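Local coordinates for protein benzoate transport porin BenP (Acinetobacter baumannii AB307-0294, PDB 5DL8) that probably acts as an OprD-family porin, forming a beta-barrel channel through which small solutes cross the outer membrane, and binds calcium ions, at residues Leu137-Val142 with Asp198-Ile203; Leu148-Trp153 with Gly298-Thr303; Ile306-Asn309 with Phe313-Glu316. All blocks are in the same frame, centred on the assembly; numbering follows the deposited sequence.

Interaction 1: Leu137-Val142 with Asp198-Ile203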
ATOM      1  N   LEU A 137      -5.732   1.762   4.845  1.00 34.27           N
ATOM      2  CA  LEU A 137      -6.289   3.096   4.805  1.00 33.36           C
ATOM      3  C   LEU A 137      -5.460   4.014   3.969  1.00 31.90           C
ATOM      4  O   LEU A 137      -4.251   3.778   3.682  1.00 31.60           O
ATOM      5  CB  LEU A 137      -6.297   3.677   6.219  1.00 35.16           C
ATOM      6  CG  LEU A 137      -7.317   2.931   7.142  1.00 37.95           C
ATOM      7  CD1 LEU A 137      -6.961   3.214   8.565  1.00 39.43           C
ATOM      8  CD2 LEU A 137      -8.799   3.227   6.902  1.00 38.86           C
ATOM      9  N   PRO A 138      -6.051   5.129   3.589  1.00 32.78           N
ATOM     10  CA  PRO A 138      -5.208   6.278   3.152  1.00 31.40           C
ATOM     11  C   PRO A 138      -4.055   6.630   4.147  1.00 31.29           C
ATOM     12  O   PRO A 138      -4.197   6.468   5.373  1.00 29.56           O
ATOM     13  CB  PRO A 138      -6.228   7.384   3.182  1.00 34.81           C
ATOM     14  CG  PRO A 138      -7.510   6.608   2.704  1.00 33.30           C
ATOM     15  CD  PRO A 138      -7.474   5.448   3.597  1.00 31.62           C
ATOM     16  N   VAL A 139      -2.941   7.123   3.656  1.00 29.42           N
ATOM     17  CA  VAL A 139      -1.749   7.186   4.409  1.00 33.56           C
ATOM     18  C   VAL A 139      -1.067   5.826   4.884  1.00 31.31           C
ATOM     19  O   VAL A 139       0.130   5.653   4.669  1.00 30.67           O
ATOM     20  CB  VAL A 139      -1.894   8.062   5.744  1.00 39.43           C
ATOM     21  CG1 VAL A 139      -0.462   8.368   6.264  1.00 39.72           C
ATOM     22  CG2 VAL A 139      -2.688   9.372   5.544  1.00 41.08           C
ATOM     23  N   THR A 140      -1.828   4.955   5.601  1.00 29.65           N
ATOM     24  CA  THR A 140      -1.318   3.781   6.228  1.00 30.38           C
ATOM     25  C   THR A 140      -1.903   2.585   5.514  1.00 30.48           C
ATOM     26  O   THR A 140      -3.004   2.111   5.872  1.00 30.54           O
ATOM     27  CB  THR A 140      -1.658   3.818   7.724  1.00 31.05           C
ATOM     28  OG1 THR A 140      -3.047   3.828   7.900  1.00 29.52           O
ATOM     29  CG2 THR A 140      -1.009   5.077   8.415  1.00 32.65           C
ATOM     30  N   ALA A 141      -1.287   2.077   4.472  0.50 30.35           N
ATOM     31  CA  ALA A 141      -1.918   0.914   3.729  0.50 33.68           C
ATOM     32  C   ALA A 141      -1.184  -0.429   3.909  0.50 33.83           C
ATOM     33  O   ALA A 141      -0.190  -0.515   4.645  0.50 36.19           O
ATOM     34  CB  ALA A 141      -2.018   1.241   2.223  0.50 34.27           C
ATOM     35  N   VAL A 142      -1.673  -1.474   3.239  0.50 35.60           N
ATOM     36  CA  VAL A 142      -0.860  -2.710   2.955  0.50 36.52           C
ATOM     37  C   VAL A 142       0.432  -2.306   2.155  0.50 37.29           C
ATOM     38  O   VAL A 142       0.143  -1.701   1.071  0.50 32.26           O
ATOM     39  CB  VAL A 142      -1.719  -3.658   2.035  0.50 35.94           C
ATOM     40  CG1 VAL A 142      -1.046  -5.043   1.819  0.50 33.60           C
ATOM     41  CG2 VAL A 142      -3.164  -3.739   2.571  0.50 34.46           C
ATOM     42  N   ASP A 198       4.776  13.315  16.407  1.00 34.12           N
ATOM     43  CA  ASP A 198       4.295  12.523  17.544  1.00 36.11           C
ATOM     44  C   ASP A 198       3.147  11.558  17.234  1.00 35.05           C
ATOM     45  O   ASP A 198       2.930  10.574  17.958  1.00 38.45           O
ATOM     46  CB  ASP A 198       3.964  13.400  18.738  1.00 40.10           C
ATOM     47  CG  ASP A 198       5.215  14.056  19.351  1.00 44.19           C
ATOM     48  OD1 ASP A 198       6.356  13.603  19.117  1.00 48.56           O
ATOM     49  OD2 ASP A 198       5.069  15.030  20.077  1.00 47.49           O
ATOM     50  N   GLY A 199       2.436  11.745  16.152  1.00 32.66           N
ATOM     51  CA  GLY A 199       1.415  10.751  15.834  1.00 31.04           C
ATOM     52  C   GLY A 199       0.423  11.152  14.775  1.00 30.50           C
ATOM     53  O   GLY A 199       0.291  12.337  14.460  1.00 29.84           O
ATOM     54  N   LEU A 200      -0.276  10.124  14.266  1.00 28.32           N
ATOM     55  CA  LEU A 200      -1.333  10.233  13.312  1.00 28.06           C
ATOM     56  C   LEU A 200      -2.634   9.925  14.030  1.00 28.45           C
ATOM     57  O   LEU A 200      -2.819   8.809  14.503  1.00 28.83           O
ATOM     58  CB  LEU A 200      -1.103   9.194  12.185  1.00 26.43           C
ATOM     59  CG  LEU A 200      -2.208   9.052  11.200  1.00 25.63           C
ATOM     60  CD1 LEU A 200      -2.494  10.374  10.496  1.00 25.31           C
ATOM     61  CD2 LEU A 200      -1.867   8.032  10.124  1.00 24.31           C
ATOM     62  N   ASN A 201      -3.549  10.891  14.050  1.00 28.47           N
ATOM     63  CA  ASN A 201      -4.908  10.728  14.613  1.00 28.92           C
ATOM     64  C   ASN A 201      -5.831  10.722  13.419  1.00 27.96           C
ATOM     65  O   ASN A 201      -5.776  11.624  12.571  1.00 28.61           O
ATOM     66  CB  ASN A 201      -5.270  11.913  15.547  1.00 29.81           C
ATOM     67  CG  ASN A 201      -4.159  12.209  16.569  1.00 30.40           C
ATOM     68  OD1 ASN A 201      -3.850  11.385  17.417  1.00 29.70           O
ATOM     69  ND2 ASN A 201      -3.588  13.403  16.496  1.00 31.12           N
ATOM     70  N   TYR A 202      -6.625   9.688  13.307  1.00 27.48           N
ATOM     71  CA  TYR A 202      -7.453   9.533  12.095  1.00 27.76           C
ATOM     72  C   TYR A 202      -8.909   9.120  12.378  1.00 27.11           C
ATOM     73  O   TYR A 202      -9.191   8.541  13.403  1.00 26.63           O
ATOM     74  CB  TYR A 202      -6.783   8.542  11.070  1.00 27.08           C
ATOM     75  CG  TYR A 202      -6.885   7.103  11.417  1.00 27.50           C
ATOM     76  CD1 TYR A 202      -7.949   6.310  10.930  1.00 28.01           C
ATOM     77  CD2 TYR A 202      -5.902   6.481  12.181  1.00 27.57           C
ATOM     78  CE1 TYR A 202      -8.052   4.981  11.233  1.00 28.33           C
ATOM     79  CE2 TYR A 202      -6.048   5.128  12.497  1.00 28.78           C
ATOM     80  CZ  TYR A 202      -7.102   4.387  12.039  1.00 28.68           C
ATOM     81  OH  TYR A 202      -7.177   3.025  12.362  1.00 30.71           O
ATOM     82  N   ILE A 203      -9.776   9.389  11.416  1.00 27.62           N
ATOM     83  CA  ILE A 203     -11.175   8.822  11.336  1.00 28.31           C
ATOM     84  C   ILE A 203     -11.421   8.367   9.913  1.00 27.57           C
ATOM     85  O   ILE A 203     -10.975   9.046   8.938  1.00 27.08           O
ATOM     86  CB  ILE A 203     -12.270   9.740  11.957  1.00 31.20           C
ATOM     87  CG1 ILE A 203     -13.731   9.326  11.612  1.00 32.82           C
ATOM     88  CG2 ILE A 203     -12.058  11.152  11.549  1.00 33.20           C
ATOM     89  CD1 ILE A 203     -14.741   9.734  12.692  1.00 34.25           C
TER
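V139, in a non-regular loop, and L200, on strand 200-210, bring their CA atoms to 9.4 Å, too far for backbone pairing, so the two segments meet through side chains alone. This is a loop folded against the inside of a beta-barrel wall, the arrangement that narrows the channel in OprD-family porins. The loop makes a gamma turn at V139 (phi 64°, psi -55°): a weak backbone bond runs from the N of T140 to the O of P138. An ordinary one joins the N of L137 to the O of T140. This tight shape presents L137, V139 and T140 to the strand.

L200 carries one half of the contact. With its CG anti to the backbone N (chi1 172°), the side chain extends to the loop and places CD2 against two methyls of the loop. T140 meets it tip to tip, CG2 to CD2 at 3.5 Å, while V139 slides past in the opposite sense, its CG1 4.1 Å from that same CD2. Y202 makes the other half, and its hydroxyl is held at the wall by E168 and N156. Y218, from the strand 213-222, packs on both V139 and Y202. L137 crosses the Y202 side chain at about a right angle and comes to the ring obliquely: its CD1 lies 3.4 Å from CE1, with CZ of the ring next at 3.7 Å.

Interaction 2: Leu148-Trp153 with Gly298-Thr303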
ATOM      1  N   LEU A 148       9.934  -7.788   3.077  1.00 23.07           N
ATOM      2  CA  LEU A 148       9.033  -7.801   4.307  1.00 23.72           C
ATOM      3  C   LEU A 148       7.937  -6.657   4.216  1.00 23.38           C
ATOM      4  O   LEU A 148       8.046  -5.756   3.341  1.00 22.26           O
ATOM      5  CB  LEU A 148       9.844  -7.815   5.589  1.00 24.92           C
ATOM      6  CG  LEU A 148      10.942  -8.914   5.685  1.00 26.24           C
ATOM      7  CD1 LEU A 148      11.568  -8.942   7.081  1.00 27.75           C
ATOM      8  CD2 LEU A 148      10.275 -10.265   5.341  1.00 27.85           C
ATOM      9  N   LEU A 149       6.905  -6.751   5.046  1.00 24.37           N
ATOM     10  CA  LEU A 149       5.665  -5.919   4.966  1.00 25.67           C
ATOM     11  C   LEU A 149       5.626  -4.840   6.086  1.00 24.83           C
ATOM     12  O   LEU A 149       6.022  -5.029   7.274  1.00 24.67           O
ATOM     13  CB  LEU A 149       4.483  -6.798   5.198  1.00 29.20           C
ATOM     14  CG  LEU A 149       3.842  -7.639   4.088  1.00 33.02           C
ATOM     15  CD1 LEU A 149       4.794  -8.190   3.096  1.00 32.99           C
ATOM     16  CD2 LEU A 149       2.916  -8.730   4.609  1.00 33.55           C
ATOM     17  N   THR A 150       5.219  -3.660   5.682  1.00 23.96           N
ATOM     18  CA  THR A 150       4.985  -2.507   6.587  1.00 23.03           C
ATOM     19  C   THR A 150       3.854  -2.846   7.565  1.00 22.76           C
ATOM     20  O   THR A 150       2.852  -3.458   7.202  1.00 23.70           O
ATOM     21  CB  THR A 150       4.663  -1.263   5.727  1.00 23.04           C
ATOM     22  OG1 THR A 150       5.717  -1.154   4.775  1.00 22.85           O
ATOM     23  CG2 THR A 150       4.520   0.115   6.519  1.00 22.21           C
ATOM     24  N   SER A 151       4.057  -2.543   8.825  1.00 23.08           N
ATOM     25  CA  SER A 151       2.991  -2.479   9.813  1.00 23.76           C
ATOM     26  C   SER A 151       3.176  -1.232  10.679  1.00 24.46           C
ATOM     27  O   SER A 151       4.157  -0.460  10.464  1.00 24.81           O
ATOM     28  CB  SER A 151       3.017  -3.762  10.619  1.00 23.96           C
ATOM     29  OG  SER A 151       4.178  -3.852  11.449  1.00 24.00           O
ATOM     30  N   TYR A 152       2.279  -1.053  11.682  1.00 26.12           N
ATOM     31  CA  TYR A 152       2.106   0.214  12.444  1.00 26.69           C
ATOM     32  C   TYR A 152       1.927  -0.072  13.952  1.00 27.74           C
ATOM     33  O   TYR A 152       1.600  -1.206  14.365  1.00 28.98           O
ATOM     34  CB  TYR A 152       0.822   0.918  11.872  1.00 26.84           C
ATOM     35  CG  TYR A 152       0.974   1.277  10.445  1.00 25.65           C
ATOM     36  CD1 TYR A 152       1.687   2.350  10.065  1.00 27.17           C
ATOM     37  CD2 TYR A 152       0.543   0.415   9.450  1.00 26.82           C
ATOM     38  CE1 TYR A 152       1.881   2.667   8.688  1.00 27.74           C
ATOM     39  CE2 TYR A 152       0.730   0.719   8.118  1.00 25.94           C
ATOM     40  CZ  TYR A 152       1.401   1.819   7.746  1.00 26.73           C
ATOM     41  OH  TYR A 152       1.559   2.034   6.380  1.00 30.33           O
ATOM     42  N   TRP A 153       2.171   0.900  14.799  1.00 27.06           N
ATOM     43  CA  TRP A 153       1.950   0.635  16.184  1.00 28.72           C
ATOM     44  C   TRP A 153       1.051   1.731  16.727  1.00 28.75           C
ATOM     45  O   TRP A 153       1.353   2.925  16.534  1.00 27.06           O
ATOM     46  CB  TRP A 153       3.272   0.661  16.911  1.00 30.35           C
ATOM     47  CG  TRP A 153       3.287   0.251  18.390  1.00 33.44           C
ATOM     48  CD1 TRP A 153       3.320   1.105  19.532  1.00 35.42           C
ATOM     49  CD2 TRP A 153       3.403  -1.072  18.887  1.00 34.85           C
ATOM     50  NE1 TRP A 153       3.426   0.340  20.671  1.00 37.22           N
ATOM     51  CE2 TRP A 153       3.458  -0.994  20.301  1.00 37.65           C
ATOM     52  CE3 TRP A 153       3.473  -2.337  18.271  1.00 36.42           C
ATOM     53  CZ2 TRP A 153       3.562  -2.147  21.105  1.00 38.92           C
ATOM     54  CZ3 TRP A 153       3.581  -3.471  19.081  1.00 37.10           C
ATOM     55  CH2 TRP A 153       3.618  -3.357  20.475  1.00 38.87           C
ATOM     56  N   GLY A 298       9.756   6.880   4.263  1.00 28.94           N
ATOM     57  CA  GLY A 298       9.739   5.410   4.517  1.00 30.67           C
ATOM     58  C   GLY A 298       8.898   4.612   3.535  1.00 31.00           C
ATOM     59  O   GLY A 298       8.502   3.424   3.821  1.00 29.43           O
ATOM     60  N   PHE A 299       8.615   5.273   2.384  1.00 32.11           N
ATOM     61  CA  PHE A 299       8.091   4.632   1.151  1.00 32.64           C
ATOM     62  C   PHE A 299       6.661   4.162   1.355  1.00 32.84           C
ATOM     63  O   PHE A 299       6.196   3.178   0.692  1.00 31.84           O
ATOM     64  CB  PHE A 299       9.042   3.446   0.643  1.00 36.38           C
ATOM     65  CG  PHE A 299      10.522   3.828   0.610  1.00 38.96           C
ATOM     66  CD1 PHE A 299      10.993   4.777  -0.319  1.00 38.80           C
ATOM     67  CD2 PHE A 299      11.401   3.353   1.600  1.00 41.07           C
ATOM     68  CE1 PHE A 299      12.329   5.221  -0.250  1.00 42.80           C
ATOM     69  CE2 PHE A 299      12.724   3.789   1.660  1.00 42.13           C
ATOM     70  CZ  PHE A 299      13.178   4.719   0.733  1.00 43.82           C
ATOM     71  N   LEU A 300       5.945   4.845   2.261  1.00 32.81           N
ATOM     72  CA  LEU A 300       4.528   4.467   2.539  1.00 30.89           C
ATOM     73  C   LEU A 300       3.700   4.774   1.325  1.00 29.18           C
ATOM     74  O   LEU A 300       3.637   5.899   0.904  1.00 29.46           O
ATOM     75  CB  LEU A 300       4.038   5.186   3.800  1.00 32.53           C
ATOM     76  CG  LEU A 300       4.970   5.085   5.055  1.00 32.39           C
ATOM     77  CD1 LEU A 300       4.292   5.614   6.329  1.00 32.78           C
ATOM     78  CD2 LEU A 300       5.378   3.626   5.204  1.00 31.87           C
ATOM     79  N   PRO A 301       3.135   3.745   0.656  1.00 31.62           N
ATOM     80  CA  PRO A 301       2.446   4.091  -0.639  1.00 31.25           C
ATOM     81  C   PRO A 301       1.040   4.612  -0.346  1.00 31.93           C
ATOM     82  O   PRO A 301       0.489   4.303   0.704  1.00 31.41           O
ATOM     83  CB  PRO A 301       2.314   2.719  -1.370  1.00 31.48           C
ATOM     84  CG  PRO A 301       2.122   1.773  -0.195  1.00 32.50           C
ATOM     85  CD  PRO A 301       3.085   2.277   0.899  1.00 30.20           C
ATOM     86  N   GLU A 302       0.473   5.383  -1.284  1.00 33.13           N
ATOM     87  CA  GLU A 302      -0.923   5.891  -1.162  1.00 31.79           C
ATOM     88  C   GLU A 302      -1.696   5.043  -2.141  1.00 29.48           C
ATOM     89  O   GLU A 302      -1.914   5.395  -3.349  1.00 30.43           O
ATOM     90  CB  GLU A 302      -1.060   7.388  -1.431  1.00 31.55           C
ATOM     91  CG  GLU A 302      -2.476   7.903  -1.257  1.00 32.53           C
ATOM     92  CD  GLU A 302      -3.082   7.296   0.031  1.00 34.73           C
ATOM     93  OE1 GLU A 302      -3.751   6.185  -0.077  1.00 33.78           O
ATOM     94  OE2 GLU A 302      -2.826   7.894   1.135  1.00 31.79           O
ATOM     95  N   THR A 303      -2.133   3.940  -1.580  1.00 29.24           N
ATOM     96  CA  THR A 303      -2.854   2.870  -2.297  1.00 29.02           C
ATOM     97  C   THR A 303      -4.259   3.260  -2.763  1.00 29.22           C
ATOM     98  O   THR A 303      -4.808   2.578  -3.619  1.00 27.12           O
ATOM     99  CB  THR A 303      -3.021   1.566  -1.448  1.00 28.56           C
ATOM    100  OG1 THR A 303      -3.668   1.914  -0.190  1.00 28.29           O
ATOM    101  CG2 THR A 303      -1.501   0.876  -1.160  1.00 29.56           C
TER
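Apolar contact carries the meeting of T150 and Y152 with L300, and it is a small one, burying 104 Å² summed over the two segments. The closest approach is methyl to methyl: CG2 of T150 sits 3.8 Å from CD2 of L300, the two side chains crossing at about a right angle. T150 holds that methyl anti to its own backbone N, which turns the hydrocarbon branch to the leucine and sets OG1 beside the N. L300 has CG beside its backbone N (chi1 -50°) and CD1 extended beyond; its CD2 serves T150 and also comes near the Y152 hydroxyl, while CD1 goes to the tyrosine ring.

The second partner is aromatic. CD1 of L300 lies at the edge of the Y152 ring, near its plane, 4.5 Å from CE1, and CD2 comes within 4.3 Å of OH. Leucine therefore meets the rim of the tyrosine and does not cover a face.

In the fold, residues 148-153 lead out of one loop into a barrel strand, while 298-303 belong to the long loop between strands 278-288 and 319-328. Both loops turn into the lumen, as is usual in OprD-family porins, and here they pack on each other across the interior of the barrel.

Backbone bonding is confined to each segment's own surroundings, since the CA atoms of T150 and L300 stay 8.1 Å apart. Y152 pairs its main chain with L133, and S151 pairs with S176. The Y152 side chain also rests on V172 and V175, two residues of the barrel wall.

Interaction 3: Ile306-Asn309 with Phe313-Glu316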
ATOM      1  N   ILE A 306      -5.887   6.474  -7.687  1.00 31.08           N
ATOM      2  CA  ILE A 306      -6.580   5.576  -8.733  1.00 32.19           C
ATOM      3  C   ILE A 306      -5.624   4.493  -9.337  1.00 30.87           C
ATOM      4  O   ILE A 306      -6.037   3.500  -9.861  1.00 30.24           O
ATOM      5  CB  ILE A 306      -7.147   6.289  -9.977  1.00 31.06           C
ATOM      6  CG1 ILE A 306      -5.988   6.861 -10.823  1.00 31.91           C
ATOM      7  CG2 ILE A 306      -8.145   7.355  -9.635  1.00 29.88           C
ATOM      8  CD1 ILE A 306      -6.468   7.861 -11.888  1.00 34.93           C
ATOM      9  N   ASN A 307      -4.341   4.783  -9.359  1.00 32.19           N
ATOM     10  CA  ASN A 307      -3.296   3.878  -9.882  1.00 30.46           C
ATOM     11  C   ASN A 307      -1.903   4.030  -9.206  1.00 30.97           C
ATOM     12  O   ASN A 307      -0.926   4.460  -9.878  1.00 29.06           O
ATOM     13  CB  ASN A 307      -3.191   4.133 -11.393  1.00 31.12           C
ATOM     14  CG  ASN A 307      -2.208   3.194 -12.084  1.00 32.31           C
ATOM     15  OD1 ASN A 307      -1.966   2.064 -11.647  1.00 31.16           O
ATOM     16  ND2 ASN A 307      -1.666   3.669 -13.181  1.00 32.43           N
ATOM     17  N   TRP A 308      -1.798   3.646  -7.919  1.00 32.51           N
ATOM     18  CA  TRP A 308      -0.469   3.742  -7.204  1.00 33.82           C
ATOM     19  C   TRP A 308       0.584   2.822  -7.961  1.00 33.75           C
ATOM     20  O   TRP A 308       0.276   1.753  -8.375  1.00 36.42           O
ATOM     21  CB  TRP A 308      -0.538   3.446  -5.693  1.00 32.15           C
ATOM     22  CG  TRP A 308       0.754   3.487  -5.128  1.00 31.02           C
ATOM     23  CD1 TRP A 308       1.600   2.374  -4.873  1.00 32.63           C
ATOM     24  CD2 TRP A 308       1.497   4.635  -4.785  1.00 31.59           C
ATOM     25  NE1 TRP A 308       2.814   2.804  -4.379  1.00 31.60           N
ATOM     26  CE2 TRP A 308       2.810   4.177  -4.322  1.00 31.34           C
ATOM     27  CE3 TRP A 308       1.202   6.002  -4.746  1.00 31.16           C
ATOM     28  CZ2 TRP A 308       3.796   5.059  -3.832  1.00 31.44           C
ATOM     29  CZ3 TRP A 308       2.208   6.909  -4.243  1.00 32.11           C
ATOM     30  CH2 TRP A 308       3.505   6.418  -3.835  1.00 32.52           C
ATOM     31  N   ASN A 309       1.742   3.347  -8.304  1.00 32.28           N
ATOM     32  CA  ASN A 309       2.676   2.609  -9.150  1.00 30.04           C
ATOM     33  C   ASN A 309       4.081   3.063  -8.716  1.00 30.45           C
ATOM     34  O   ASN A 309       4.253   3.570  -7.591  1.00 32.42           O
ATOM     35  CB  ASN A 309       2.354   2.816 -10.632  1.00 29.63           C
ATOM     36  CG  ASN A 309       2.429   4.337 -11.103  1.00 31.66           C
ATOM     37  OD1 ASN A 309       2.742   5.307 -10.340  1.00 32.28           O
ATOM     38  ND2 ASN A 309       2.103   4.535 -12.351  1.00 31.81           N
ATOM     39  N   PHE A 313       3.050   9.985 -10.229  1.00 29.17           N
ATOM     40  CA  PHE A 313       2.566  11.071 -11.009  1.00 28.90           C
ATOM     41  C   PHE A 313       1.921  12.093 -10.067  1.00 29.67           C
ATOM     42  O   PHE A 313       0.798  12.514 -10.330  1.00 28.66           O
ATOM     43  CB  PHE A 313       1.661  10.451 -12.055  1.00 28.32           C
ATOM     44  CG  PHE A 313       2.413   9.521 -13.028  1.00 27.99           C
ATOM     45  CD1 PHE A 313       2.760   8.245 -12.672  1.00 27.20           C
ATOM     46  CD2 PHE A 313       2.789   9.982 -14.273  1.00 28.63           C
ATOM     47  CE1 PHE A 313       3.467   7.468 -13.571  1.00 28.47           C
ATOM     48  CE2 PHE A 313       3.421   9.192 -15.184  1.00 29.85           C
ATOM     49  CZ  PHE A 313       3.851   7.951 -14.815  1.00 28.41           C
ATOM     50  N   PHE A 314       2.602  12.403  -8.948  1.00 28.39           N
ATOM     51  CA  PHE A 314       2.022  13.287  -7.897  1.00 28.67           C
ATOM     52  C   PHE A 314       2.779  14.656  -7.830  1.00 27.52           C
ATOM     53  O   PHE A 314       2.716  15.407  -6.889  1.00 26.67           O
ATOM     54  CB  PHE A 314       1.908  12.525  -6.524  1.00 29.26           C
ATOM     55  CG  PHE A 314       3.161  11.877  -6.049  1.00 30.83           C
ATOM     56  CD1 PHE A 314       4.192  12.634  -5.451  1.00 33.29           C
ATOM     57  CD2 PHE A 314       3.333  10.489  -6.164  1.00 32.83           C
ATOM     58  CE1 PHE A 314       5.432  12.000  -5.013  1.00 35.90           C
ATOM     59  CE2 PHE A 314       4.564   9.855  -5.786  1.00 34.61           C
ATOM     60  CZ  PHE A 314       5.600  10.594  -5.177  1.00 35.07           C
ATOM     61  N   LYS A 315       3.520  14.986  -8.852  1.00 26.37           N
ATOM     62  CA  LYS A 315       4.294  16.185  -8.834  1.00 28.36           C
ATOM     63  C   LYS A 315       3.390  17.435  -9.081  1.00 27.55           C
ATOM     64  O   LYS A 315       2.282  17.345  -9.615  1.00 24.60           O
ATOM     65  CB  LYS A 315       5.455  16.182  -9.890  1.00 29.68           C
ATOM     66  CG  LYS A 315       6.453  15.043  -9.769  1.00 29.96           C
ATOM     67  CD  LYS A 315       7.291  14.779 -11.041  1.00 30.66           C
ATOM     68  CE  LYS A 315       8.093  13.544 -10.898  1.00 30.75           C
ATOM     69  NZ  LYS A 315       7.288  12.292 -10.855  1.00 31.79           N
ATOM     70  N   GLU A 316       3.921  18.566  -8.640  1.00 27.41           N
ATOM     71  CA  GLU A 316       3.139  19.817  -8.623  1.00 29.04           C
ATOM     72  C   GLU A 316       2.602  20.169  -9.997  1.00 29.12           C
ATOM     73  O   GLU A 316       3.355  20.295 -10.953  1.00 29.64           O
ATOM     74  CB  GLU A 316       4.022  20.990  -8.140  1.00 30.84           C
ATOM     75  CG  GLU A 316       3.402  22.371  -8.232  1.00 32.23           C
ATOM     76  CD  GLU A 316       4.331  23.466  -7.656  1.00 35.99           C
ATOM     77  OE1 GLU A 316       5.311  23.098  -6.990  1.00 35.97           O
ATOM     78  OE2 GLU A 316       4.077  24.683  -7.831  1.00 37.35           O
TER
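The F313 ring takes the N309 amide at one corner, the two planes 47° apart and the side chains crossing at about a right angle. OD1 of N309 lies in the plane of the ring, at its edge, 3.8 Å from CD1, a placement consistent with a weak attraction to the ring's hydrogen-bearing rim. ND2 comes in obliquely, 3.5 Å from CE1. The amide reaches this corner because CG of N309 stands between its backbone N and carbonyl carbon (chi1 60°), and a weak hydrogen bond from the N of G312 to OD1 ties it to the intervening residues.

In the second pair of flat groups, CE2 of F314 approaches the CZ3-CH2 bond of W308 obliquely, 4.1 Å from each atom, without stacking. L295 touches both of these rings. On the wall side, F313 packs on V343, E358 and E360, and its side chain is about 13 Å from a bound calcium ion. Aromatic and amide groups thus bridge two neighbouring parts of the long loop between strands 278-288 and 319-328, which packs on the barrel wall; such inward-folded loops are characteristic of OprD-family porins.

Overall arrangement
Interactions 1 and 2, centres 10 Å apart, form one cluster of packing inside the barrel. The N of V139 and OE2 of E302 lie 2.6 Å apart, a probable hydrogen bond between the two inward loops, and OH of Y152 approaches the CA of T140 at 3.4 Å. Interaction 3 continues along the second loop: its centre is 17 Å from that of interaction 2, yet the two touch, with the O of E302 3.3 Å from CB of W308. Interactions 1 and 3 do not touch, their nearest atoms being about 7 Å apart. Interaction 3 also comes within about 9 Å, side chain to side chain, from F313 to the calcium-binding V388.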